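PDB 3DXI: putative aldolase from Bacteroides vulgatus ATCC 8482, which is of unknown function but, as a putative aldolase of the HMGL-like family, folds as a beta/alpha (TIM) barrel. Local coordinates for residues R224-L229 / L271-S276; I202-A207 / D213-T218; Y40-Y45 / M103-I108; F132-M135 / K139-E142. All coordinates share one frame; numbering follows the deposited sequence.

Interaction 1 of 4, residues R224-L229 / L271-S276; sequences RGAGNL and LPYMLS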
loop_
_atom_site.group_PDB
_atom_site.type_symbol
_atom_site.label_atom_id
_atom_site.label_comp_id
_atom_site.label_asym_id
_atom_site.label_seq_id
_atom_site.Cartn_x
_atom_site.Cartn_y
_atom_site.Cartn_z
ATOM N N ARG A 224 14.308 5.102 -4.728
ATOM C CA ARG A 224 14.708 4.007 -5.602
ATOM C C ARG A 224 13.845 2.760 -5.394
ATOM O O ARG A 224 13.349 2.501 -4.291
ATOM C CB ARG A 224 16.194 3.676 -5.403
ATOM C CG ARG A 224 16.605 3.403 -3.967
ATOM C CD ARG A 224 18.100 3.069 -3.882
ATOM N NE ARG A 224 18.967 4.202 -4.212
ATOM C CZ ARG A 224 19.369 5.123 -3.339
ATOM N NH1 ARG A 224 18.983 5.052 -2.069
ATOM N NH2 ARG A 224 20.166 6.112 -3.729
ATOM N N GLY A 225 13.658 2.005 -6.473
ATOM C CA GLY A 225 12.862 0.792 -6.408
ATOM C C GLY A 225 11.406 1.010 -6.041
ATOM O O GLY A 225 10.700 1.797 -6.682
ATOM N N ALA A 226 10.962 0.305 -5.003
ATOM C CA ALA A 226 9.583 0.389 -4.532
ATOM C C ALA A 226 9.299 1.730 -3.865
ATOM O O ALA A 226 8.146 2.087 -3.636
ATOM C CB ALA A 226 9.291 -0.751 -3.564
ATOM N N GLY A 227 10.357 2.460 -3.536
ATOM C CA GLY A 227 10.180 3.767 -2.929
ATOM C C GLY A 227 9.891 3.806 -1.445
ATOM O O GLY A 227 10.029 2.806 -0.741
ATOM N N ASN A 228 9.481 4.982 -0.979
ATOM C CA ASN A 228 9.186 5.215 0.432
ATOM C C ASN A 228 7.699 5.400 0.708
ATOM O O ASN A 228 6.863 5.295 -0.190
ATOM C CB ASN A 228 9.917 6.472 0.916
ATOM C CG ASN A 228 11.404 6.417 0.670
ATOM O OD1 ASN A 228 11.941 7.169 -0.139
ATOM N ND2 ASN A 228 12.080 5.529 1.369
ATOM N N LEU A 229 7.374 5.658 1.968
ATOM C CA LEU A 229 5.996 5.913 2.347
ATOM C C LEU A 229 5.632 7.210 1.635
ATOM O O LEU A 229 6.430 8.148 1.622
ATOM C CB LEU A 229 5.896 6.117 3.861
ATOM C CG LEU A 229 4.656 6.822 4.414
ATOM C CD1 LEU A 229 3.396 6.057 4.045
ATOM C CD2 LEU A 229 4.787 6.931 5.919
ATOM N N LEU A 271 6.203 -7.094 -8.515
ATOM C CA LEU A 271 6.504 -8.449 -8.044
ATOM C C LEU A 271 7.956 -8.658 -7.628
ATOM O O LEU A 271 8.214 -9.275 -6.601
ATOM C CB LEU A 271 6.081 -9.504 -9.074
ATOM C CG LEU A 271 6.276 -10.958 -8.611
ATOM C CD1 LEU A 271 5.622 -11.162 -7.244
ATOM C CD2 LEU A 271 5.685 -11.925 -9.639
ATOM N N PRO A 272 8.923 -8.166 -8.424
ATOM C CA PRO A 272 10.333 -8.331 -8.058
ATOM C C PRO A 272 10.641 -7.643 -6.722
ATOM O O PRO A 272 11.359 -8.189 -5.878
ATOM C CB PRO A 272 11.067 -7.662 -9.212
ATOM C CG PRO A 272 10.169 -7.937 -10.372
ATOM C CD PRO A 272 8.800 -7.650 -9.799
ATOM N N TYR A 273 10.098 -6.438 -6.538
ATOM C CA TYR A 273 10.319 -5.695 -5.299
ATOM C C TYR A 273 9.514 -6.256 -4.140
ATOM O O TYR A 273 9.907 -6.110 -2.982
ATOM C CB TYR A 273 10.020 -4.203 -5.495
ATOM C CG TYR A 273 10.996 -3.536 -6.439
ATOM C CD1 TYR A 273 12.345 -3.878 -6.419
ATOM C CD2 TYR A 273 10.579 -2.561 -7.339
ATOM C CE1 TYR A 273 13.261 -3.266 -7.276
ATOM C CE2 TYR A 273 11.487 -1.938 -8.204
ATOM C CZ TYR A 273 12.828 -2.299 -8.162
ATOM O OH TYR A 273 13.747 -1.701 -8.993
HETATM N N MSE A 274 8.388 -6.898 -4.434
HETATM C CA MSE A 274 7.596 -7.504 -3.368
HETATM C C MSE A 274 8.396 -8.695 -2.853
HETATM O O MSE A 274 8.471 -8.936 -1.645
HETATM C CB MSE A 274 6.249 -8.013 -3.898
HETATM C CG MSE A 274 5.237 -6.919 -4.203
HETATM SE SE MSE A 274 3.724 -7.562 -5.214
HETATM C CE MSE A 274 3.207 -5.920 -6.104
ATOM N N LEU A 275 8.981 -9.447 -3.785
ATOM C CA LEU A 275 9.774 -10.623 -3.437
ATOM C C LEU A 275 10.993 -10.246 -2.603
ATOM O O LEU A 275 11.300 -10.909 -1.618
ATOM C CB LEU A 275 10.211 -11.367 -4.704
ATOM C CG LEU A 275 9.112 -12.155 -5.430
ATOM C CD1 LEU A 275 9.580 -12.566 -6.811
ATOM C CD2 LEU A 275 8.737 -13.376 -4.603
ATOM N N SER A 276 11.682 -9.178 -2.989
ATOM C CA SER A 276 12.859 -8.747 -2.241
ATOM C C SER A 276 12.462 -8.266 -0.851
ATOM O O SER A 276 13.169 -8.511 0.122
ATOM C CB SER A 276 13.608 -7.631 -2.984
ATOM O OG SER A 276 12.840 -6.441 -3.095
#
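Tyr273, on helix 271-278, lays its ring against the turn at Gly225 and Ala226, an example of an aromatic side chain packing on bare backbone. The contact starts at the root of the side chain, where Tyr273 CB meets Ala226 CB at 4.0 Å. With CG anti to the carbonyl carbon (chi1 -67°), the ring then runs out along the turn. Tyr273 CD2 sits 3.7 Å from Ala226 N, which lies over one ring face, displaced toward its rim. Further out, Tyr273 CE2 approaches Gly225 CA to 3.5 Å, and Tyr273 CZ is 3.6 Å from that same CA. The tip ends close by as well, Tyr273 OH lying 3.7 Å from Gly225 CA. The surface beneath the ring is a type II' turn, closed by Gly227 N and Arg224 O at 3.1 Å, and Gly225 has the positive phi that this turn needs at its second position. Gln283, on helix 283-290, bonds the turn twice, accepting from Ala226 N and donating to Arg224 O. Since no hydrogen bond joins the two segments, the contact rests on van der Waals fit: the amide facing the ring spends its hydrogen on Gln283, and the glycine, lacking a side chain, lets the ring come close.

Interaction 2 of 4, residues I202-A207 / D213-T218; sequences INSITA and DFIDAT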
loop_
_atom_site.group_PDB
_atom_site.type_symbol
_atom_site.label_atom_id
_atom_site.label_comp_id
_atom_site.label_asym_id
_atom_site.label_seq_id
_atom_site.Cartn_x
_atom_site.Cartn_y
_atom_site.Cartn_z
ATOM N N ILE A 202 0.887 1.761 7.354
ATOM C CA ILE A 202 0.512 1.091 8.590
ATOM C C ILE A 202 1.666 0.923 9.578
ATOM O O ILE A 202 1.454 0.998 10.790
ATOM C CB ILE A 202 -0.185 -0.282 8.324
ATOM C CG1 ILE A 202 -0.842 -0.764 9.618
ATOM C CG2 ILE A 202 0.812 -1.313 7.805
ATOM C CD1 ILE A 202 -1.811 0.270 10.231
ATOM N N ASN A 203 2.882 0.696 9.079
ATOM C CA ASN A 203 4.031 0.573 9.980
ATOM C C ASN A 203 4.249 1.927 10.666
ATOM O O ASN A 203 4.498 1.993 11.868
ATOM C CB ASN A 203 5.316 0.207 9.225
ATOM C CG ASN A 203 5.385 -1.258 8.835
ATOM O OD1 ASN A 203 4.800 -2.118 9.487
ATOM N ND2 ASN A 203 6.133 -1.549 7.780
ATOM N N SER A 204 4.162 3.005 9.890
ATOM C CA SER A 204 4.362 4.352 10.425
ATOM C C SER A 204 3.282 4.727 11.441
ATOM O O SER A 204 3.581 5.262 12.506
ATOM C CB SER A 204 4.398 5.375 9.284
ATOM O OG SER A 204 5.415 5.049 8.343
ATOM N N ILE A 205 2.027 4.442 11.121
ATOM C CA ILE A 205 0.947 4.748 12.045
ATOM C C ILE A 205 1.130 3.943 13.335
ATOM O O ILE A 205 0.847 4.433 14.428
ATOM C CB ILE A 205 -0.432 4.426 11.420
ATOM C CG1 ILE A 205 -0.649 5.283 10.169
ATOM C CG2 ILE A 205 -1.547 4.688 12.435
ATOM C CD1 ILE A 205 -0.606 6.786 10.427
ATOM N N THR A 206 1.614 2.711 13.200
ATOM C CA THR A 206 1.841 1.833 14.347
ATOM C C THR A 206 2.898 2.450 15.266
ATOM O O THR A 206 2.748 2.454 16.490
ATOM C CB THR A 206 2.306 0.423 13.886
ATOM O OG1 THR A 206 1.260 -0.202 13.132
ATOM C CG2 THR A 206 2.645 -0.451 15.083
ATOM N N ALA A 207 3.956 2.983 14.661
ATOM C CA ALA A 207 5.032 3.620 15.406
ATOM C C ALA A 207 4.509 4.907 16.042
ATOM O O ALA A 207 4.763 5.180 17.226
ATOM C CB ALA A 207 6.210 3.922 14.476
ATOM N N ASP A 213 8.998 9.462 17.793
ATOM C CA ASP A 213 9.280 10.891 17.660
ATOM C C ASP A 213 9.407 11.444 16.233
ATOM O O ASP A 213 9.074 12.606 15.986
ATOM C CB ASP A 213 10.569 11.207 18.430
ATOM C CG ASP A 213 10.548 10.665 19.853
ATOM O OD1 ASP A 213 9.960 11.321 20.734
ATOM O OD2 ASP A 213 11.109 9.578 20.090
ATOM N N PHE A 214 9.888 10.620 15.306
ATOM C CA PHE A 214 10.096 11.037 13.915
ATOM C C PHE A 214 9.599 10.026 12.878
ATOM O O PHE A 214 9.696 8.815 13.079
ATOM C CB PHE A 214 11.593 11.250 13.660
ATOM C CG PHE A 214 12.082 12.647 13.926
ATOM C CD1 PHE A 214 12.109 13.593 12.903
ATOM C CD2 PHE A 214 12.568 13.004 15.181
ATOM C CE1 PHE A 214 12.617 14.872 13.123
ATOM C CE2 PHE A 214 13.079 14.286 15.417
ATOM C CZ PHE A 214 13.104 15.219 14.382
ATOM N N ILE A 215 9.071 10.530 11.766
ATOM C CA ILE A 215 8.631 9.671 10.666
ATOM C C ILE A 215 9.122 10.291 9.359
ATOM O O ILE A 215 8.976 11.494 9.143
ATOM C CB ILE A 215 7.090 9.520 10.582
ATOM C CG1 ILE A 215 6.561 8.755 11.797
ATOM C CG2 ILE A 215 6.716 8.770 9.305
ATOM C CD1 ILE A 215 7.073 7.333 11.901
ATOM N N ASP A 216 9.717 9.456 8.511
ATOM C CA ASP A 216 10.239 9.855 7.203
ATOM C C ASP A 216 9.257 9.457 6.094
ATOM O O ASP A 216 8.613 8.405 6.163
ATOM C CB ASP A 216 11.573 9.150 6.909
ATOM C CG ASP A 216 12.756 9.754 7.649
ATOM O OD1 ASP A 216 12.556 10.498 8.638
ATOM O OD2 ASP A 216 13.901 9.463 7.237
ATOM N N ALA A 217 9.170 10.292 5.065
ATOM C CA ALA A 217 8.312 10.030 3.910
ATOM C C ALA A 217 8.756 10.960 2.786
ATOM O O ALA A 217 9.587 11.835 3.005
ATOM C CB ALA A 217 6.851 10.273 4.263
ATOM N N THR A 218 8.221 10.756 1.585
ATOM C CA THR A 218 8.557 11.595 0.440
ATOM C C THR A 218 7.317 11.791 -0.431
ATOM O O THR A 218 6.399 10.972 -0.399
ATOM C CB THR A 218 9.680 10.961 -0.427
ATOM O OG1 THR A 218 9.228 9.713 -0.971
ATOM C CG2 THR A 218 10.933 10.721 0.410
HETATM O O HOH W 1 8.005 5.963 7.189
#
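Ser204 OG, beside Ile215 on the face of helix 200-209 that meets the strand, is held by two polar partners. It donates to Gly200 O one turn back in its own helix, and it accepts from a water 3.0 Å from Ser204 OG. That water also donates to Asp216 O, at 2.7 Å from it, and so ties helix to strand where no direct hydrogen bond exists. Beside this polar link lies an apolar one. Ile215 CG2, anti to the backbone N, comes alongside the serine at 4.1 Å from Ser204 OG, so the hydroxyl is met by a methyl group as well as by its polar partners. The other branch of the isoleucine leads along the helix, and Ile215 CD1 reaches Ala207 CB, one turn further on, at 4.4 Å. Both helix residues direct their CB atoms at the strand. Elsewhere on the helix, Ile202 O takes two bonds from one residue: Thr206 N and Thr206 OG1 approach it from opposite faces of its carbonyl plane, the hydroxyl at 2.6 Å from Ile202 O. Phe191 and Leu234 also touch Ile215, setting it in the layer between sheet and helices. The arrangement belongs to the beta-alpha-beta unit formed by strand 189-192, helix 200-209 and strand 214-217, the repeating element of a TIM barrel and here the last one before its closure.

Interaction 3 of 4, residues Y40-Y45 / M103-I108; sequences YLEVGY and MIRIAI
Glu42 and Arg105 contribute the most surface to this contact, reaching for each other from strands 40-45 and 103-108, which are separated in the sheet by strand 75-81. The pair illustrates how charged side chains inside a barrel can pair over an intervening strand. Glu42 stretches out with CG anti to the backbone N (chi1 -177°) and its chain extended beyond, while Arg105 bends near its end; the two cross at about a right angle. Their salt bridge runs from Arg105 NH1 to Glu42 OE1 at 3.1 Å, with an N-H...O angle of 143°. The acceptor lies in the guanidinium plane, yet it is met from 50° above the plane of its own carboxylate. Two residues earlier on each strand, Tyr40 and Met103 (selenomethionine) make an oblique Met-aromatic contact, with Met103 SE 5.0 Å from the centroid of the Tyr40 ring and Met103 CE 4.0 Å from Tyr40 CE1. The phenol continues past this to bond Glu129 and Lys75. Neither charge depends on the other alone: Glu42 OE1 also forms a salt bridge with Arg11, and Arg105 NH2 another with Asp216. The chemistry is therefore that of a buried network in which opposite charges are shared, which would offset part of the cost of burial.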
loop_
_atom_site.group_PDB
_atom_site.type_symbol
_atom_site.label_atom_id
_atom_site.label_comp_id
_atom_site.label_asym_id
_atom_site.label_seq_id
_atom_site.Cartn_x
_atom_site.Cartn_y
_atom_site.Cartn_z
ATOM N N TYR A 40 10.872 18.793 9.163
ATOM C CA TYR A 40 12.231 18.683 8.650
ATOM C C TYR A 40 12.242 18.352 7.170
ATOM O O TYR A 40 11.391 17.605 6.678
ATOM C CB TYR A 40 12.989 17.578 9.389
ATOM C CG TYR A 40 13.556 17.987 10.723
ATOM C CD1 TYR A 40 14.917 18.240 10.870
ATOM C CD2 TYR A 40 12.735 18.112 11.843
ATOM C CE1 TYR A 40 15.452 18.603 12.102
ATOM C CE2 TYR A 40 13.259 18.479 13.079
ATOM C CZ TYR A 40 14.620 18.722 13.199
ATOM O OH TYR A 40 15.144 19.099 14.410
ATOM N N LEU A 41 13.223 18.908 6.469
ATOM C CA LEU A 41 13.388 18.669 5.047
ATOM C C LEU A 41 14.841 18.268 4.807
ATOM O O LEU A 41 15.748 19.069 5.021
ATOM C CB LEU A 41 13.082 19.935 4.240
ATOM C CG LEU A 41 11.784 20.709 4.495
ATOM C CD1 LEU A 41 11.735 21.906 3.561
ATOM C CD2 LEU A 41 10.577 19.808 4.273
ATOM N N GLU A 42 15.059 17.025 4.390
ATOM C CA GLU A 42 16.407 16.554 4.092
ATOM C C GLU A 42 16.510 16.734 2.587
ATOM O O GLU A 42 15.981 15.934 1.814
ATOM C CB GLU A 42 16.556 15.090 4.471
ATOM C CG GLU A 42 17.945 14.552 4.266
ATOM C CD GLU A 42 18.081 13.169 4.833
ATOM O OE1 GLU A 42 17.299 12.289 4.411
ATOM O OE2 GLU A 42 18.958 12.963 5.699
ATOM N N VAL A 43 17.201 17.794 2.188
ATOM C CA VAL A 43 17.319 18.177 0.789
ATOM C C VAL A 43 18.406 17.535 -0.062
ATOM O O VAL A 43 18.388 17.668 -1.291
ATOM C CB VAL A 43 17.463 19.705 0.689
ATOM C CG1 VAL A 43 16.269 20.381 1.377
ATOM C CG2 VAL A 43 18.769 20.145 1.341
ATOM N N GLY A 44 19.355 16.853 0.568
ATOM C CA GLY A 44 20.405 16.231 -0.216
ATOM C C GLY A 44 21.596 15.731 0.566
ATOM O O GLY A 44 21.585 15.692 1.797
ATOM N N TYR A 45 22.630 15.347 -0.172
ATOM C CA TYR A 45 23.868 14.832 0.393
ATOM C C TYR A 45 24.973 15.873 0.303
ATOM O O TYR A 45 24.873 16.847 -0.451
ATOM C CB TYR A 45 24.346 13.610 -0.404
ATOM C CG TYR A 45 23.504 12.358 -0.277
ATOM C CD1 TYR A 45 23.736 11.445 0.751
ATOM C CD2 TYR A 45 22.486 12.081 -1.192
ATOM C CE1 TYR A 45 22.978 10.280 0.868
ATOM C CE2 TYR A 45 21.713 10.915 -1.086
ATOM C CZ TYR A 45 21.970 10.022 -0.052
ATOM O OH TYR A 45 21.229 8.878 0.076
HETATM N N MSE A 103 20.355 19.927 10.805
HETATM C CA MSE A 103 20.725 18.569 11.158
HETATM C C MSE A 103 21.523 17.827 10.104
HETATM O O MSE A 103 21.294 17.973 8.902
HETATM C CB MSE A 103 19.465 17.766 11.471
HETATM C CG MSE A 103 19.718 16.298 11.763
HETATM SE SE MSE A 103 18.047 15.318 11.916
HETATM C CE MSE A 103 17.660 15.689 13.790
ATOM N N ILE A 104 22.465 17.022 10.583
ATOM C CA ILE A 104 23.302 16.206 9.727
ATOM C C ILE A 104 22.899 14.769 10.021
ATOM O O ILE A 104 23.075 14.289 11.143
ATOM C CB ILE A 104 24.799 16.367 10.071
ATOM C CG1 ILE A 104 25.205 17.845 10.010
ATOM C CG2 ILE A 104 25.638 15.529 9.116
ATOM C CD1 ILE A 104 24.993 18.508 8.651
ATOM N N ARG A 105 22.323 14.093 9.034
ATOM C CA ARG A 105 21.933 12.704 9.231
ATOM C C ARG A 105 23.028 11.831 8.653
ATOM O O ARG A 105 23.627 12.174 7.637
ATOM C CB ARG A 105 20.617 12.396 8.537
ATOM C CG ARG A 105 19.442 13.171 9.074
ATOM C CD ARG A 105 18.229 12.803 8.266
ATOM N NE ARG A 105 17.339 11.914 8.978
ATOM C CZ ARG A 105 16.403 11.176 8.397
ATOM N NH1 ARG A 105 16.239 11.200 7.081
ATOM N NH2 ARG A 105 15.595 10.453 9.146
ATOM N N ILE A 106 23.285 10.707 9.309
ATOM C CA ILE A 106 24.327 9.787 8.878
ATOM C C ILE A 106 23.736 8.441 8.478
ATOM O O ILE A 106 23.040 7.813 9.273
ATOM C CB ILE A 106 25.339 9.562 10.021
ATOM C CG1 ILE A 106 25.808 10.921 10.561
ATOM C CG2 ILE A 106 26.516 8.737 9.526
ATOM C CD1 ILE A 106 26.651 10.843 11.823
ATOM N N ALA A 107 23.999 8.006 7.249
ATOM C CA ALA A 107 23.511 6.705 6.790
ATOM C C ALA A 107 24.514 5.712 7.348
ATOM O O ALA A 107 25.676 5.707 6.952
ATOM C CB ALA A 107 23.488 6.638 5.268
ATOM N N ILE A 108 24.048 4.864 8.260
ATOM C CA ILE A 108 24.912 3.902 8.936
ATOM C C ILE A 108 24.532 2.429 8.836
ATOM O O ILE A 108 23.365 2.058 8.984
ATOM C CB ILE A 108 24.985 4.237 10.444
ATOM C CG1 ILE A 108 25.341 5.714 10.635
ATOM C CG2 ILE A 108 26.002 3.335 11.134
ATOM C CD1 ILE A 108 25.139 6.213 12.051
#

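Interaction 4 of 4, residues F132-M135 / K139-E142; sequences FNVM and KWAE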
loop_
_atom_site.group_PDB
_atom_site.type_symbol
_atom_site.label_atom_id
_atom_site.label_comp_id
_atom_site.label_asym_id
_atom_site.label_seq_id
_atom_site.Cartn_x
_atom_site.Cartn_y
_atom_site.Cartn_z
ATOM N N PHE A 132 20.989 9.630 13.376
ATOM C CA PHE A 132 21.524 8.326 13.000
ATOM C C PHE A 132 20.454 7.592 12.188
ATOM O O PHE A 132 19.376 7.301 12.710
ATOM C CB PHE A 132 21.837 7.455 14.233
ATOM C CG PHE A 132 23.069 7.859 15.001
ATOM C CD1 PHE A 132 24.004 6.895 15.380
ATOM C CD2 PHE A 132 23.268 9.172 15.405
ATOM C CE1 PHE A 132 25.115 7.236 16.152
ATOM C CE2 PHE A 132 24.376 9.524 16.177
ATOM C CZ PHE A 132 25.299 8.556 16.552
ATOM N N ASN A 133 20.738 7.311 10.920
ATOM C CA ASN A 133 19.804 6.558 10.089
ATOM C C ASN A 133 20.439 5.183 9.935
ATOM O O ASN A 133 21.204 4.936 8.999
ATOM C CB ASN A 133 19.613 7.236 8.729
ATOM C CG ASN A 133 18.464 8.245 8.735
ATOM O OD1 ASN A 133 18.343 9.064 9.654
ATOM N ND2 ASN A 133 17.619 8.188 7.707
ATOM N N VAL A 134 20.135 4.299 10.883
ATOM C CA VAL A 134 20.696 2.948 10.901
ATOM C C VAL A 134 19.919 1.953 10.049
ATOM O O VAL A 134 18.728 1.734 10.246
ATOM C CB VAL A 134 20.802 2.425 12.349
ATOM C CG1 VAL A 134 21.474 1.047 12.367
ATOM C CG2 VAL A 134 21.592 3.429 13.198
HETATM N N MSE A 135 20.626 1.342 9.105
HETATM C CA MSE A 135 20.042 0.384 8.175
HETATM C C MSE A 135 19.836 -1.013 8.739
HETATM O O MSE A 135 20.318 -1.342 9.819
HETATM C CB MSE A 135 20.929 0.285 6.937
HETATM C CG MSE A 135 21.440 1.629 6.462
HETATM SE SE MSE A 135 22.632 1.533 4.937
HETATM C CE MSE A 135 23.815 0.127 5.514
ATOM N N LYS A 139 17.677 -6.945 11.049
ATOM C CA LYS A 139 18.773 -7.812 11.473
ATOM C C LYS A 139 19.274 -7.492 12.879
ATOM O O LYS A 139 20.089 -8.234 13.437
ATOM C CB LYS A 139 19.937 -7.699 10.483
ATOM C CG LYS A 139 19.564 -8.005 9.043
ATOM C CD LYS A 139 20.780 -7.971 8.130
ATOM C CE LYS A 139 20.396 -8.325 6.693
ATOM N NZ LYS A 139 21.577 -8.421 5.777
ATOM N N TRP A 140 18.775 -6.396 13.446
ATOM C CA TRP A 140 19.177 -5.937 14.772
ATOM C C TRP A 140 19.049 -6.942 15.912
ATOM O O TRP A 140 20.016 -7.195 16.627
ATOM C CB TRP A 140 18.391 -4.677 15.142
ATOM C CG TRP A 140 18.711 -3.468 14.300
ATOM C CD1 TRP A 140 19.532 -3.410 13.202
ATOM C CD2 TRP A 140 18.177 -2.152 14.468
ATOM N NE1 TRP A 140 19.533 -2.137 12.677
ATOM C CE2 TRP A 140 18.711 -1.345 13.437
ATOM C CE3 TRP A 140 17.296 -1.574 15.394
ATOM C CZ2 TRP A 140 18.388 0.013 13.303
ATOM C CZ3 TRP A 140 16.975 -0.226 15.260
ATOM C CH2 TRP A 140 17.523 0.553 14.220
ATOM N N ALA A 141 17.852 -7.497 16.082
ATOM C CA ALA A 141 17.564 -8.455 17.156
ATOM C C ALA A 141 18.553 -9.610 17.276
ATOM O O ALA A 141 18.806 -10.106 18.379
ATOM C CB ALA A 141 16.146 -9.014 16.983
ATOM N N GLU A 142 19.114 -10.035 16.150
ATOM C CA GLU A 142 20.041 -11.153 16.162
ATOM C C GLU A 142 21.503 -10.740 16.120
ATOM O O GLU A 142 22.389 -11.583 15.990
ATOM C CB GLU A 142 19.696 -12.109 15.018
ATOM C CG GLU A 142 18.199 -12.430 14.984
ATOM C CD GLU A 142 17.878 -13.841 14.519
ATOM O OE1 GLU A 142 18.196 -14.179 13.353
ATOM O OE2 GLU A 142 17.301 -14.610 15.327
#
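Trp140 folds back onto Val134 and Met135, at the end of the strand from which its own loop departs, a compact case of a strand end covered by the loop that follows it. Lys139 opens the segment; its CA is 8.9 Å from the CA of Met135, and its side chain turns to a cation-pi contact with Tyr136 in the connecting loop. Trp140 does the work of the contact. A chi1 of -67° sets CG beside the backbone N, and the indole reaches back toward the strand and bonds through its N-H: Trp140 NE1 donates to Met135 O at 3.1 Å, with an angle of 155° at the hydrogen. The donor is tilted 34° from the plane of that carbonyl. Farther along the indole, Trp140 CZ2 packs against Val134 CG1 at 3.4 Å, and Val134 O lies 3.5 Å from the same Trp140 CZ2. The hydrogen bond and the methyl contact together help to set how the indole is turned. Beyond it, Ala141 and Glu142 carry the chain round, with a weak bond of 3.4 Å from Glu142 N to Lys139 O. Trp140 also meets Phe146 and, on strand 159-163, Phe160 and Met162; strand 129-134 itself lies between strands 103-108 and 159-163, with Phe132 packed on helix 113-124.

Interactions 2, 3 and 4 all reach the same closed sheet. Interaction 3 meets interaction 2 across the barrel interior through the salt bridge of Arg105 NH2 with Asp216 OD2, 2.7 Å apart. It joins interaction 4 along adjacent strands, where Ile108 O and Met135 N lie 2.8 Å apart, a probable hydrogen bond. Interaction 1 is attached at the end of the last strand: Leu229 O is 3.2 Å from Thr218 N of interaction 2, probably also bonded, whereas its nearest atoms stay about 9 Å from interaction 4. Interactions 1 and 4 thus involve loops that follow strands, on the side where TIM barrels generally carry their active sites.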